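Local coordinates for protein N-acetyl-beta-D glucosaminidase (PDB 4ZM6) that probably cleaves terminal N-acetylglucosamine as a family 3 glycoside hydrolase and, through a GCN5-related region that binds acetyl-CoA, probably acetylates glucosamine, at residues L576-K585 against G596-V604; T538-D549 against H584-V595. One frame throughout, in Å; residues are numbered along the deposited sequence.

Contact 1: residues L576-K585 against G596-V604; sequences LQRAKLQKHK and GFVATQIVV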
loop_
_atom_site.group_PDB
_atom_site.type_symbol
_atom_site.label_atom_id
_atom_site.label_comp_id
_atom_site.label_asym_id
_atom_site.label_seq_id
_atom_site.Cartn_x
_atom_site.Cartn_y
_atom_site.Cartn_z
ATOM N N LEU A 576 10.961 -13.697 17.625
ATOM C CA LEU A 576 10.260 -12.785 16.712
ATOM C C LEU A 576 11.162 -11.783 15.996
ATOM O O LEU A 576 11.039 -11.600 14.780
ATOM C CB LEU A 576 9.142 -12.046 17.446
ATOM C CG LEU A 576 8.041 -12.948 18.014
ATOM C CD1 LEU A 576 7.016 -12.124 18.780
ATOM C CD2 LEU A 576 7.368 -13.768 16.919
ATOM N N GLN A 577 12.071 -11.143 16.725
ATOM C CA GLN A 577 12.914 -10.110 16.118
ATOM C C GLN A 577 13.938 -10.668 15.116
ATOM O O GLN A 577 14.302 -9.975 14.175
ATOM C CB GLN A 577 13.607 -9.268 17.194
ATOM C CG GLN A 577 12.660 -8.537 18.146
ATOM C CD GLN A 577 11.451 -7.924 17.455
ATOM O OE1 GLN A 577 10.298 -8.219 17.806
ATOM N NE2 GLN A 577 11.704 -7.076 16.467
ATOM N N ARG A 578 14.370 -11.914 15.300
ATOM C CA ARG A 578 15.373 -12.534 14.423
ATOM C C ARG A 578 14.793 -13.175 13.151
ATOM O O ARG A 578 15.546 -13.602 12.269
ATOM C CB ARG A 578 16.170 -13.596 15.192
ATOM C CG ARG A 578 17.019 -13.062 16.334
ATOM C CD ARG A 578 18.215 -12.234 15.868
ATOM N NE ARG A 578 19.185 -12.986 15.059
ATOM C CZ ARG A 578 20.417 -12.562 14.757
ATOM N NH1 ARG A 578 20.870 -11.391 15.199
ATOM N NH2 ARG A 578 21.217 -13.313 14.014
ATOM N N ALA A 579 13.467 -13.259 13.062
ATOM C CA ALA A 579 12.813 -13.850 11.894
ATOM C C ALA A 579 13.189 -13.086 10.636
ATOM O O ALA A 579 13.151 -11.858 10.627
ATOM C CB ALA A 579 11.303 -13.851 12.074
ATOM N N LYS A 580 13.560 -13.821 9.589
ATOM C CA LYS A 580 13.980 -13.230 8.318
ATOM C C LYS A 580 12.776 -12.803 7.499
ATOM O O LYS A 580 11.760 -13.499 7.475
ATOM C CB LYS A 580 14.787 -14.236 7.492
ATOM C CG LYS A 580 16.194 -14.507 7.994
ATOM C CD LYS A 580 16.995 -15.273 6.946
ATOM C CE LYS A 580 18.410 -15.585 7.417
ATOM N NZ LYS A 580 19.185 -14.363 7.781
ATOM N N LEU A 581 12.896 -11.675 6.804
ATOM C CA LEU A 581 11.794 -11.161 5.993
ATOM C C LEU A 581 10.494 -11.326 6.757
ATOM O O LEU A 581 9.510 -11.834 6.233
ATOM C CB LEU A 581 11.713 -11.908 4.660
ATOM C CG LEU A 581 12.950 -11.803 3.771
ATOM C CD1 LEU A 581 12.779 -12.648 2.521
ATOM C CD2 LEU A 581 13.229 -10.354 3.411
ATOM N N GLN A 582 10.509 -10.899 8.010
ATOM C CA GLN A 582 9.404 -11.154 8.908
ATOM C C GLN A 582 8.172 -10.400 8.468
ATOM O O GLN A 582 8.267 -9.380 7.792
ATOM C CB GLN A 582 9.759 -10.752 10.345
ATOM C CG GLN A 582 9.879 -9.254 10.590
ATOM C CD GLN A 582 10.082 -8.928 12.052
ATOM O OE1 GLN A 582 9.313 -8.172 12.645
ATOM N NE2 GLN A 582 11.110 -9.513 12.649
ATOM N N LYS A 583 7.016 -10.924 8.858
ATOM C CA LYS A 583 5.767 -10.187 8.768
ATOM C C LYS A 583 4.800 -10.740 9.804
ATOM O O LYS A 583 4.068 -11.680 9.529
ATOM C CB LYS A 583 5.180 -10.273 7.359
ATOM C CG LYS A 583 3.937 -9.430 7.171
ATOM C CD LYS A 583 4.248 -7.939 7.153
ATOM C CE LYS A 583 4.525 -7.456 5.739
ATOM N NZ LYS A 583 4.919 -6.022 5.705
ATOM N N HIS A 584 4.823 -10.152 10.998
ATOM C CA HIS A 584 3.954 -10.568 12.091
ATOM C C HIS A 584 2.746 -9.648 12.182
ATOM O O HIS A 584 2.833 -8.459 11.867
ATOM C CB HIS A 584 4.715 -10.555 13.414
ATOM C CG HIS A 584 6.049 -11.225 13.343
ATOM N ND1 HIS A 584 7.064 -10.967 14.238
ATOM C CD2 HIS A 584 6.544 -12.121 12.460
ATOM C CE1 HIS A 584 8.118 -11.693 13.919
ATOM N NE2 HIS A 584 7.830 -12.401 12.845
ATOM N N LYS A 585 1.622 -10.209 12.613
ATOM C CA LYS A 585 0.364 -9.476 12.700
ATOM C C LYS A 585 -0.325 -9.806 14.016
ATOM O O LYS A 585 -0.148 -10.898 14.557
ATOM C CB LYS A 585 -0.576 -9.874 11.553
ATOM C CG LYS A 585 0.036 -9.945 10.159
ATOM C CD LYS A 585 -0.044 -8.601 9.457
ATOM C CE LYS A 585 0.306 -8.730 7.986
ATOM N NZ LYS A 585 0.448 -7.394 7.354
ATOM N N GLY A 596 -5.523 -12.040 19.201
ATOM C CA GLY A 596 -4.747 -13.086 18.542
ATOM C C GLY A 596 -3.460 -12.566 17.933
ATOM O O GLY A 596 -3.304 -11.362 17.703
ATOM N N PHE A 597 -2.548 -13.489 17.655
ATOM C CA PHE A 597 -1.250 -13.154 17.098
ATOM C C PHE A 597 -0.827 -14.208 16.082
ATOM O O PHE A 597 -1.113 -15.391 16.251
ATOM C CB PHE A 597 -0.221 -13.060 18.234
ATOM C CG PHE A 597 1.199 -12.959 17.763
ATOM C CD1 PHE A 597 1.730 -11.740 17.393
ATOM C CD2 PHE A 597 1.999 -14.089 17.686
ATOM C CE1 PHE A 597 3.037 -11.641 16.952
ATOM C CE2 PHE A 597 3.306 -14.000 17.245
ATOM C CZ PHE A 597 3.826 -12.773 16.878
ATOM N N VAL A 598 -0.139 -13.766 15.034
ATOM C CA VAL A 598 0.484 -14.676 14.079
ATOM C C VAL A 598 1.919 -14.223 13.772
ATOM O O VAL A 598 2.178 -13.028 13.604
ATOM C CB VAL A 598 -0.352 -14.793 12.784
ATOM C CG1 VAL A 598 -0.366 -13.482 12.011
ATOM C CG2 VAL A 598 0.156 -15.925 11.903
ATOM N N ALA A 599 2.839 -15.188 13.714
ATOM C CA ALA A 599 4.237 -14.939 13.360
ATOM C C ALA A 599 4.561 -15.641 12.055
ATOM O O ALA A 599 3.958 -16.660 11.728
ATOM C CB ALA A 599 5.154 -15.432 14.457
ATOM N N THR A 600 5.568 -15.129 11.356
ATOM C CA THR A 600 5.743 -15.394 9.931
ATOM C C THR A 600 7.133 -14.966 9.447
ATOM O O THR A 600 7.610 -13.888 9.786
ATOM C CB THR A 600 4.647 -14.654 9.126
ATOM O OG1 THR A 600 3.558 -15.543 8.882
ATOM C CG2 THR A 600 5.151 -14.128 7.784
ATOM N N GLN A 601 7.767 -15.818 8.647
ATOM C CA GLN A 601 9.047 -15.493 8.023
ATOM C C GLN A 601 9.149 -16.144 6.648
ATOM O O GLN A 601 8.412 -17.085 6.347
ATOM C CB GLN A 601 10.226 -15.893 8.933
ATOM C CG GLN A 601 10.625 -17.365 8.968
ATOM C CD GLN A 601 12.021 -17.576 9.559
ATOM O OE1 GLN A 601 12.693 -16.628 9.972
ATOM N NE2 GLN A 601 12.463 -18.827 9.596
ATOM N N ILE A 602 10.042 -15.621 5.813
ATOM C CA ILE A 602 10.279 -16.173 4.480
ATOM C C ILE A 602 11.765 -16.474 4.325
ATOM O O ILE A 602 12.611 -15.614 4.572
ATOM C CB ILE A 602 9.810 -15.213 3.364
ATOM C CG1 ILE A 602 8.284 -15.148 3.334
ATOM C CG2 ILE A 602 10.323 -15.665 2.000
ATOM C CD1 ILE A 602 7.732 -14.033 2.468
ATOM N N VAL A 603 12.061 -17.701 3.910
ATOM C CA VAL A 603 13.429 -18.186 3.770
ATOM C C VAL A 603 13.607 -18.759 2.372
ATOM O O VAL A 603 12.671 -19.310 1.799
ATOM C CB VAL A 603 13.728 -19.271 4.829
ATOM C CG1 VAL A 603 14.979 -20.067 4.482
ATOM C CG2 VAL A 603 13.870 -18.636 6.201
ATOM N N VAL A 604 14.811 -18.626 1.827
ATOM C CA VAL A 604 15.130 -19.180 0.517
ATOM C C VAL A 604 15.828 -20.541 0.654
ATOM O O VAL A 604 16.826 -20.663 1.363
ATOM C CB VAL A 604 16.022 -18.215 -0.280
ATOM C CG1 VAL A 604 16.353 -18.806 -1.638
ATOM C CG2 VAL A 604 15.334 -16.866 -0.437
#
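Leu576 pushes its CD2 methyl against the rim of the Phe597 ring, 3.7 Å from CZ, and the same methyl rests on Ala599 CB. Phe597 meets it because its CG stands anti to the backbone N (chi1 170°), which turns the ring toward Leu576. Ala599 CB also lies over one face of the His584 imidazole, offset toward the ring's rim. A little further along, an amide takes over from the apolar groups: Gln601 OE1 accepts Lys580 N at 3.0 Å, while its NE2 is held by Gln612 OE1 and Tyr653 O, so both ends of the amide are used, which should fix its rotation. Lys580 O in turn receives Ile602 N at 3.2 Å, and Leu581 CD1 slants across Ile602 CG2. Lys583 N then bonds Thr600 O, and only at Lys585 and Val598 does true beta pairing set in: Lys585 N bonds Val598 O at 3.0 Å and Val598 N bonds Lys585 O at 2.9 Å, with Lys585 CB alongside Val598 CG1. A loop leaving a helix thus becomes a strand antiparallel to strand 594-605, an element of the GNAT acetyltransferase fold.

Contact 2: residues T538-D549 against H584-V595; sequences TFIVDDYRNDDD and HKVARDSQGKIV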
loop_
_atom_site.group_PDB
_atom_site.type_symbol
_atom_site.label_atom_id
_atom_site.label_comp_id
_atom_site.label_asym_id
_atom_site.label_seq_id
_atom_site.Cartn_x
_atom_site.Cartn_y
_atom_site.Cartn_z
ATOM N N THR A 538 -16.563 -7.715 15.238
ATOM C CA THR A 538 -15.504 -7.728 14.239
ATOM C C THR A 538 -14.122 -7.522 14.846
ATOM O O THR A 538 -13.945 -6.782 15.817
ATOM C CB THR A 538 -15.733 -6.668 13.142
ATOM O OG1 THR A 538 -16.079 -5.410 13.744
ATOM C CG2 THR A 538 -16.840 -7.119 12.188
ATOM N N PHE A 539 -13.152 -8.194 14.237
ATOM C CA PHE A 539 -11.767 -8.140 14.653
ATOM C C PHE A 539 -10.944 -7.685 13.460
ATOM O O PHE A 539 -11.245 -8.037 12.317
ATOM C CB PHE A 539 -11.325 -9.514 15.145
ATOM C CG PHE A 539 -12.163 -10.036 16.273
ATOM C CD1 PHE A 539 -11.915 -9.639 17.577
ATOM C CD2 PHE A 539 -13.215 -10.905 16.032
ATOM C CE1 PHE A 539 -12.692 -10.111 18.625
ATOM C CE2 PHE A 539 -13.993 -11.383 17.072
ATOM C CZ PHE A 539 -13.732 -10.986 18.371
ATOM N N ILE A 540 -9.923 -6.880 13.725
ATOM C CA ILE A 540 -9.125 -6.300 12.656
ATOM C C ILE A 540 -7.643 -6.639 12.854
ATOM O O ILE A 540 -7.146 -6.690 13.982
ATOM C CB ILE A 540 -9.379 -4.778 12.528
ATOM C CG1 ILE A 540 -8.696 -4.208 11.273
ATOM C CG2 ILE A 540 -8.933 -4.034 13.785
ATOM C CD1 ILE A 540 -9.177 -4.794 9.956
ATOM N N VAL A 541 -6.965 -6.887 11.737
ATOM C CA VAL A 541 -5.586 -7.337 11.714
ATOM C C VAL A 541 -4.639 -6.181 11.401
ATOM O O VAL A 541 -4.684 -5.617 10.311
ATOM C CB VAL A 541 -5.418 -8.450 10.663
ATOM C CG1 VAL A 541 -3.953 -8.818 10.482
ATOM C CG2 VAL A 541 -6.237 -9.667 11.069
ATOM N N ASP A 542 -3.792 -5.831 12.367
ATOM C CA ASP A 542 -2.746 -4.824 12.181
ATOM C C ASP A 542 -1.377 -5.475 12.128
ATOM O O ASP A 542 -1.212 -6.639 12.489
ATOM C CB ASP A 542 -2.733 -3.834 13.346
ATOM C CG ASP A 542 -3.954 -2.948 13.379
ATOM O OD1 ASP A 542 -4.357 -2.439 12.309
ATOM O OD2 ASP A 542 -4.497 -2.747 14.489
ATOM N N ASP A 543 -0.391 -4.697 11.695
ATOM C CA ASP A 543 1.000 -5.105 11.786
ATOM C C ASP A 543 1.421 -5.123 13.244
ATOM O O ASP A 543 1.053 -4.241 14.023
ATOM C CB ASP A 543 1.899 -4.161 10.990
ATOM C CG ASP A 543 1.723 -4.316 9.492
ATOM O OD1 ASP A 543 1.644 -5.465 9.018
ATOM O OD2 ASP A 543 1.668 -3.290 8.783
ATOM N N TYR A 544 2.174 -6.150 13.608
ATOM C CA TYR A 544 2.727 -6.271 14.946
ATOM C C TYR A 544 3.777 -5.177 15.160
ATOM O O TYR A 544 4.642 -4.964 14.307
ATOM C CB TYR A 544 3.335 -7.670 15.128
ATOM C CG TYR A 544 4.200 -7.855 16.359
ATOM C CD1 TYR A 544 3.640 -7.906 17.630
ATOM C CD2 TYR A 544 5.580 -8.007 16.245
ATOM C CE1 TYR A 544 4.432 -8.085 18.752
ATOM C CE2 TYR A 544 6.373 -8.191 17.359
ATOM C CZ TYR A 544 5.798 -8.228 18.606
ATOM O OH TYR A 544 6.600 -8.403 19.710
ATOM N N ARG A 545 3.665 -4.469 16.283
ATOM C CA ARG A 545 4.642 -3.462 16.684
ATOM C C ARG A 545 5.257 -3.922 17.994
ATOM O O ARG A 545 4.601 -3.898 19.039
ATOM C CB ARG A 545 3.983 -2.090 16.865
ATOM C CG ARG A 545 3.302 -1.544 15.617
ATOM C CD ARG A 545 2.854 -0.097 15.797
ATOM N NE ARG A 545 1.981 0.100 16.962
ATOM C CZ ARG A 545 0.660 -0.091 16.981
ATOM N NH1 ARG A 545 0.005 -0.507 15.899
ATOM N NH2 ARG A 545 -0.018 0.131 18.102
ATOM N N ASN A 546 6.514 -4.353 17.937
ATOM C CA ASN A 546 7.168 -4.943 19.103
ATOM C C ASN A 546 7.268 -4.003 20.314
ATOM O O ASN A 546 7.187 -4.457 21.456
ATOM C CB ASN A 546 8.541 -5.530 18.727
ATOM C CG ASN A 546 9.547 -4.474 18.304
ATOM O OD1 ASN A 546 9.277 -3.651 17.430
ATOM N ND2 ASN A 546 10.726 -4.508 18.914
ATOM N N ASP A 547 7.406 -2.701 20.076
ATOM C CA ASP A 547 7.459 -1.737 21.179
ATOM C C ASP A 547 6.166 -1.705 21.994
ATOM O O ASP A 547 6.207 -1.586 23.216
ATOM C CB ASP A 547 7.787 -0.332 20.665
ATOM C CG ASP A 547 9.222 -0.214 20.136
ATOM O OD1 ASP A 547 10.101 -1.006 20.555
ATOM O OD2 ASP A 547 9.472 0.683 19.299
ATOM N N ASP A 548 5.024 -1.832 21.321
ATOM C CA ASP A 548 3.715 -1.729 21.970
ATOM C C ASP A 548 3.070 -3.071 22.324
ATOM O O ASP A 548 2.350 -3.165 23.316
ATOM C CB ASP A 548 2.758 -0.948 21.066
ATOM C CG ASP A 548 3.257 0.446 20.749
ATOM O OD1 ASP A 548 3.782 1.107 21.674
ATOM O OD2 ASP A 548 3.126 0.884 19.582
ATOM N N ASP A 549 3.322 -4.101 21.517
ATOM C CA ASP A 549 2.551 -5.352 21.581
ATOM C C ASP A 549 3.251 -6.532 22.266
ATOM O O ASP A 549 2.620 -7.564 22.517
ATOM C CB ASP A 549 2.160 -5.773 20.163
ATOM C CG ASP A 549 1.397 -4.690 19.417
ATOM O OD1 ASP A 549 0.748 -3.840 20.073
ATOM O OD2 ASP A 549 1.444 -4.696 18.165
ATOM N N HIS A 584 4.823 -10.152 10.998
ATOM C CA HIS A 584 3.954 -10.568 12.091
ATOM C C HIS A 584 2.746 -9.648 12.182
ATOM O O HIS A 584 2.833 -8.459 11.867
ATOM C CB HIS A 584 4.715 -10.555 13.414
ATOM C CG HIS A 584 6.049 -11.225 13.343
ATOM N ND1 HIS A 584 7.064 -10.967 14.238
ATOM C CD2 HIS A 584 6.544 -12.121 12.460
ATOM C CE1 HIS A 584 8.118 -11.693 13.919
ATOM N NE2 HIS A 584 7.830 -12.401 12.845
ATOM N N LYS A 585 1.622 -10.209 12.613
ATOM C CA LYS A 585 0.364 -9.476 12.700
ATOM C C LYS A 585 -0.325 -9.806 14.016
ATOM O O LYS A 585 -0.148 -10.898 14.557
ATOM C CB LYS A 585 -0.576 -9.874 11.553
ATOM C CG LYS A 585 0.036 -9.945 10.159
ATOM C CD LYS A 585 -0.044 -8.601 9.457
ATOM C CE LYS A 585 0.306 -8.730 7.986
ATOM N NZ LYS A 585 0.448 -7.394 7.354
ATOM N N VAL A 586 -1.122 -8.868 14.517
ATOM C CA VAL A 586 -1.976 -9.121 15.677
ATOM C C VAL A 586 -3.429 -8.902 15.278
ATOM O O VAL A 586 -3.706 -8.253 14.272
ATOM C CB VAL A 586 -1.618 -8.218 16.884
ATOM C CG1 VAL A 586 -0.164 -8.416 17.290
ATOM C CG2 VAL A 586 -1.896 -6.746 16.594
ATOM N N ALA A 587 -4.353 -9.450 16.059
ATOM C CA ALA A 587 -5.778 -9.188 15.857
ATOM C C ALA A 587 -6.313 -8.414 17.058
ATOM O O ALA A 587 -6.030 -8.769 18.204
ATOM C CB ALA A 587 -6.548 -10.485 15.658
ATOM N N ARG A 588 -7.070 -7.352 16.785
ATOM C CA ARG A 588 -7.633 -6.498 17.832
ATOM C C ARG A 588 -9.151 -6.422 17.718
ATOM O O ARG A 588 -9.690 -6.403 16.612
ATOM C CB ARG A 588 -7.081 -5.076 17.719
ATOM C CG ARG A 588 -5.581 -4.926 17.888
ATOM C CD ARG A 588 -5.186 -3.459 17.780
ATOM N NE ARG A 588 -3.766 -3.272 17.472
ATOM C CZ ARG A 588 -2.784 -3.141 18.368
ATOM N NH1 ARG A 588 -3.033 -3.176 19.671
ATOM N NH2 ARG A 588 -1.532 -2.974 17.951
ATOM N N ASP A 589 -9.839 -6.347 18.855
ATOM C CA ASP A 589 -11.274 -6.047 18.849
ATOM C C ASP A 589 -11.495 -4.549 18.602
ATOM O O ASP A 589 -10.533 -3.795 18.411
ATOM C CB ASP A 589 -11.969 -6.536 20.138
ATOM C CG ASP A 589 -11.462 -5.854 21.398
ATOM O OD1 ASP A 589 -11.011 -4.693 21.326
ATOM O OD2 ASP A 589 -11.532 -6.486 22.474
ATOM N N SER A 590 -12.759 -4.127 18.591
ATOM C CA SER A 590 -13.121 -2.719 18.369
ATOM C C SER A 590 -12.458 -1.748 19.357
ATOM O O SER A 590 -12.228 -0.583 19.021
ATOM C CB SER A 590 -14.639 -2.560 18.448
ATOM O OG SER A 590 -15.133 -3.114 19.658
ATOM N N GLN A 591 -12.159 -2.233 20.564
ATOM C CA GLN A 591 -11.484 -1.438 21.601
ATOM C C GLN A 591 -9.947 -1.551 21.597
ATOM O O GLN A 591 -9.289 -1.121 22.550
ATOM C CB GLN A 591 -12.023 -1.833 22.978
ATOM C CG GLN A 591 -13.499 -1.527 23.158
ATOM C CD GLN A 591 -14.027 -1.978 24.508
ATOM O OE1 GLN A 591 -13.785 -3.107 24.932
ATOM N NE2 GLN A 591 -14.759 -1.099 25.188
ATOM N N GLY A 592 -9.378 -2.127 20.537
ATOM C CA GLY A 592 -7.922 -2.177 20.358
ATOM C C GLY A 592 -7.192 -3.197 21.214
ATOM O O GLY A 592 -5.958 -3.207 21.261
ATOM N N LYS A 593 -7.944 -4.061 21.887
ATOM C CA LYS A 593 -7.349 -5.070 22.749
ATOM C C LYS A 593 -6.911 -6.248 21.898
ATOM O O LYS A 593 -7.673 -6.741 21.070
ATOM C CB LYS A 593 -8.346 -5.525 23.804
ATOM C CG LYS A 593 -7.854 -6.652 24.692
ATOM C CD LYS A 593 -8.950 -7.046 25.666
ATOM C CE LYS A 593 -8.900 -8.521 26.024
ATOM N NZ LYS A 593 -10.276 -9.029 26.238
ATOM N N ILE A 594 -5.678 -6.694 22.116
ATOM C CA ILE A 594 -5.093 -7.765 21.320
ATOM C C ILE A 594 -5.718 -9.097 21.727
ATOM O O ILE A 594 -5.755 -9.438 22.910
ATOM C CB ILE A 594 -3.555 -7.793 21.470
ATOM C CG1 ILE A 594 -2.967 -6.509 20.871
ATOM C CG2 ILE A 594 -2.966 -9.029 20.802
ATOM C CD1 ILE A 594 -1.464 -6.385 20.988
ATOM N N VAL A 595 -6.230 -9.824 20.737
ATOM C CA VAL A 595 -6.912 -11.097 20.975
ATOM C C VAL A 595 -6.242 -12.289 20.291
ATOM O O VAL A 595 -6.375 -13.419 20.753
ATOM C CB VAL A 595 -8.401 -11.023 20.570
ATOM C CG1 VAL A 595 -9.144 -10.104 21.524
ATOM C CG2 VAL A 595 -8.572 -10.548 19.130
#
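With CG beside its backbone N (chi1 -62°) and the chain extended from there to NE, Arg588 carries its guanidinium along the sheet to Asp542, whose own chi1 of -68° swings the carboxylate across to it. Arg588 NE meets Asp542 OD2 at 3.1 Å, on the lone pair anti to the other oxygen and nearly in the guanidinium plane. Further out, Arg588 NH2 bonds Asp549 OD1 at 3.2 Å, approaching on the syn side but tilted 25° out of the carboxylate plane. The other oxygen, Asp549 OD2, takes Arg545 N at 2.9 Å, so one carboxylate ties the start of helix 546-561 to the hairpin. Two acidic groups around Arg588 probably offset the nearness of the Arg545 guanidinium, which is itself paired through NE with Asp548 OD2. Arg258 of the second subunit also bridges to Asp542 OD2, placing this network at the dimer interface.

The backbones beneath form an antiparallel ladder: Ile540 with Arg588 and Asp542 with Val586 are hydrogen-bonded pairs, and Val541 faces Ala587 in a non-hydrogen-bonded one. Lys585 NZ salt-bridges Asp543 OD1 at 2.8 Å, the two side chains running alongside each other. Just beyond the strand, Tyr544 N bonds His584 O at 3.0 Å, and the tyrosine ring turns its edge to Val586 CG1. At the other end, Phe539 CD1 packs on Val595 CG2 at 3.8 Å, beside the type I turn from Asp589 to Gly592.

Strand 540-543 is the outermost strand of its five-stranded sheet within the chain. Helix 627-642 packs against Val541 and Ala587 on one face; on the face bearing Asp542, Val586 and Arg588, helix 546-561 begins, touching Ile594 as well, while Tyr544 reaches helix 569-577.

In the fold
Contacts 1 and 2 show how one sheet is built outward strand by strand. They share His584 and Lys585, and strand 585-588 is the common middle member, pairing with strand 594-605 on one side and 540-543 on the other. Their centres lie about 15 Å apart, yet they touch directly: Gly596 O is 2.7 Å from Ala587 N, a probable hydrogen bond, and Phe597 CD1 packs 3.8 Å from Val586 CG1. Each has a side chain near, but not touching, the bound acetyl-CoA. The side chain of Val598 in contact 1 is about 7 Å from the ligand, and that of Phe539 in contact 2 about 8 Å from it and about 4 Å from the acetyl-CoA-binding Lys625 side chain.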